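Local coordinates for protein beta-galactosidase (Trichoderma reesei, PDB 3OGR) that probably hydrolyses terminal non-reducing beta-D-galactose residues from beta-D-galactosides, as a member of glycosyl hydrolase family 35, at residues G45-F50 with N71-Y76. Residues are numbered along the deposited sequence; the frame is centred on the assembly and turned at random.
Sequences GEVHPF and NTVSFY. With GAL (beta-D-galactopyranose), chain E.
E46 reaches across to S74 with its carboxylate, on the face that the two residues share in neighbouring parallel strands of the TIM barrel. These are the two strands of a beta-alpha-beta unit, connected through helix 58-67. Their backbones are joined from G45 N to T72 O, from S74 N to G45 O and, straightest of the three at 165°, from V47 N to S74 O. With CG anti to its own backbone N (chi1 -170°) and a bend at chi2, the E46 side chain folds back over the S74 carbonyl. S74 OG then donates to E46 OE1 over 2.7 Å, arriving from above the carboxylate plane. The other oxygen serves the histidine: H48 NE2 donates its N-H to the anti lone pair of E46 OE2 at 2.8 Å, with the acceptor lying in the imidazole plane. That same OE2 hovers over one face of the Y76 ring, near its rim, 3.8 Å from Y76 CD2. H48 and Y76 run side by side and point the same way, their planes inclined at 41°, while Y76 CB sits over the imidazole face in a CH-pi contact, 4.3 Å from the ring centroid. F50 turns its ring edge to the Y76 carbonyl, and CE2 packs on Y76 CB. On the other side of the sheet V47 meets V73 CG1, an apolar pair covered by F100 of helix 98-107. R114 makes a salt bridge to E46 OE2 and N320 binds OE1, so the buried carboxylate is probably kept ionised. Held among E46, H48 and F50, Y76 accepts a 2.8 Å hydrogen bond at Y76 OH from GAL O3 while also bonded to N179, consistent with the carboxylate network being a second shell that helps to position a sugar-binding tyrosine.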
loop_
_atom_site.group_PDB
_atom_site.type_symbol
_atom_site.label_atom_id
_atom_site.label_comp_id
_atom_site.label_asym_id
_atom_site.label_seq_id
_atom_site.Cartn_x
_atom_site.Cartn_y
_atom_site.Cartn_z
ATOM N N GLY A 45 2.669 -8.178 -4.954
ATOM C CA GLY A 45 1.906 -7.172 -4.250
ATOM C C GLY A 45 2.769 -5.988 -3.909
ATOM O O GLY A 45 3.911 -6.148 -3.504
ATOM N N GLU A 46 2.220 -4.783 -4.008
ATOM C CA GLU A 46 2.977 -3.592 -3.664
ATOM C C GLU A 46 2.990 -3.341 -2.133
ATOM O O GLU A 46 1.922 -3.369 -1.511
ATOM C CB GLU A 46 2.354 -2.369 -4.375
ATOM C CG GLU A 46 3.267 -1.103 -4.262
ATOM C CD GLU A 46 4.340 -0.966 -5.338
ATOM O OE1 GLU A 46 4.374 -1.827 -6.261
ATOM O OE2 GLU A 46 5.049 0.065 -5.318
ATOM N N VAL A 47 4.165 -3.033 -1.609
ATOM C CA VAL A 47 4.412 -2.741 -0.189
ATOM C C VAL A 47 5.461 -1.662 -0.178
ATOM O O VAL A 47 6.470 -1.800 -0.869
ATOM C CB VAL A 47 4.914 -3.941 0.601
ATOM C CG1 VAL A 47 5.259 -3.567 2.099
ATOM C CG2 VAL A 47 3.860 -5.093 0.555
ATOM N N HIS A 48 5.281 -0.630 0.631
ATOM C CA HIS A 48 6.278 0.463 0.680
ATOM C C HIS A 48 6.945 0.450 2.078
ATOM O O HIS A 48 6.291 0.812 3.060
ATOM C CB HIS A 48 5.624 1.824 0.421
ATOM C CG HIS A 48 5.052 1.921 -0.959
ATOM N ND1 HIS A 48 4.139 2.894 -1.350
ATOM C CD2 HIS A 48 5.283 1.149 -2.054
ATOM C CE1 HIS A 48 3.827 2.694 -2.625
ATOM N NE2 HIS A 48 4.524 1.656 -3.077
ATOM N N PRO A 49 8.219 0.053 2.136
ATOM C CA PRO A 49 8.860 -0.120 3.474
ATOM C C PRO A 49 8.814 1.177 4.281
ATOM O O PRO A 49 8.664 1.119 5.492
ATOM C CB PRO A 49 10.296 -0.552 3.167
ATOM C CG PRO A 49 10.510 -0.252 1.660
ATOM C CD PRO A 49 9.085 -0.324 0.978
ATOM N N PHE A 50 8.862 2.350 3.604
ATOM C CA PHE A 50 8.916 3.593 4.382
ATOM C C PHE A 50 7.602 3.987 5.002
ATOM O O PHE A 50 7.545 4.907 5.837
ATOM C CB PHE A 50 9.461 4.735 3.513
ATOM C CG PHE A 50 8.678 4.887 2.226
ATOM C CD1 PHE A 50 7.467 5.661 2.235
ATOM C CD2 PHE A 50 9.088 4.266 1.017
ATOM C CE1 PHE A 50 6.681 5.805 1.040
ATOM C CE2 PHE A 50 8.327 4.432 -0.161
ATOM C CZ PHE A 50 7.106 5.207 -0.147
ATOM N N ASN A 71 4.301 -14.565 -5.190
ATOM C CA ASN A 71 5.722 -14.897 -5.070
ATOM C C ASN A 71 6.611 -13.705 -4.966
ATOM O O ASN A 71 7.850 -13.869 -4.725
ATOM C CB ASN A 71 6.187 -15.819 -6.225
ATOM C CG ASN A 71 5.689 -15.364 -7.580
ATOM O OD1 ASN A 71 5.568 -14.166 -7.846
ATOM N ND2 ASN A 71 5.324 -16.317 -8.415
ATOM N N THR A 72 6.046 -12.501 -5.106
ATOM C CA THR A 72 6.872 -11.302 -5.230
ATOM C C THR A 72 6.177 -10.135 -4.554
ATOM O O THR A 72 4.934 -10.104 -4.373
ATOM C CB THR A 72 7.011 -10.999 -6.773
ATOM O OG1 THR A 72 7.581 -12.163 -7.410
ATOM C CG2 THR A 72 7.810 -9.765 -7.076
ATOM N N VAL A 73 7.019 -9.185 -4.127
ATOM C CA VAL A 73 6.576 -7.881 -3.646
ATOM C C VAL A 73 7.270 -6.813 -4.432
ATOM O O VAL A 73 8.491 -6.965 -4.725
ATOM C CB VAL A 73 6.819 -7.736 -2.118
ATOM C CG1 VAL A 73 6.884 -6.258 -1.684
ATOM C CG2 VAL A 73 5.697 -8.492 -1.346
ATOM N N SER A 74 6.525 -5.740 -4.748
ATOM C CA SER A 74 7.100 -4.577 -5.463
ATOM C C SER A 74 7.168 -3.450 -4.497
ATOM O O SER A 74 6.209 -3.240 -3.750
ATOM C CB SER A 74 6.226 -4.284 -6.676
ATOM O OG SER A 74 6.562 -3.050 -7.253
ATOM N N PHE A 75 8.273 -2.698 -4.468
ATOM C CA PHE A 75 8.385 -1.621 -3.494
ATOM C C PHE A 75 9.033 -0.390 -4.108
ATOM O O PHE A 75 9.969 -0.492 -4.921
ATOM C CB PHE A 75 9.206 -2.080 -2.249
ATOM C CG PHE A 75 10.689 -2.318 -2.497
ATOM C CD1 PHE A 75 11.146 -3.483 -3.079
ATOM C CD2 PHE A 75 11.620 -1.337 -2.126
ATOM C CE1 PHE A 75 12.547 -3.687 -3.254
ATOM C CE2 PHE A 75 13.013 -1.512 -2.358
ATOM C CZ PHE A 75 13.454 -2.712 -2.910
ATOM N N TYR A 76 8.554 0.766 -3.669
ATOM C CA TYR A 76 9.252 2.035 -3.875
ATOM C C TYR A 76 10.254 2.321 -2.793
ATOM O O TYR A 76 10.145 1.830 -1.617
ATOM C CB TYR A 76 8.227 3.235 -3.890
ATOM C CG TYR A 76 7.399 3.352 -5.149
ATOM C CD1 TYR A 76 7.979 3.296 -6.458
ATOM C CD2 TYR A 76 6.035 3.700 -5.028
ATOM C CE1 TYR A 76 7.136 3.513 -7.627
ATOM C CE2 TYR A 76 5.241 3.940 -6.156
ATOM C CZ TYR A 76 5.791 3.821 -7.437
ATOM O OH TYR A 76 4.994 4.020 -8.529
HETATM C C1 GAL E . 0.267 5.227 -10.564
HETATM C C2 GAL E . 1.641 5.720 -10.004
HETATM C C3 GAL E . 1.777 5.352 -8.540
HETATM C C4 GAL E . 0.576 5.883 -7.748
HETATM C C5 GAL E . -0.697 5.359 -8.408
HETATM C C6 GAL E . -1.999 5.927 -7.805
HETATM O O1 GAL E . -0.066 5.844 -11.807
HETATM O O2 GAL E . 2.674 5.063 -10.734
HETATM O O3 GAL E . 2.963 5.926 -8.011
HETATM O O4 GAL E . 0.613 7.305 -7.840
HETATM O O5 GAL E . -0.744 5.789 -9.783
HETATM O O6 GAL E . -2.104 5.487 -6.453
#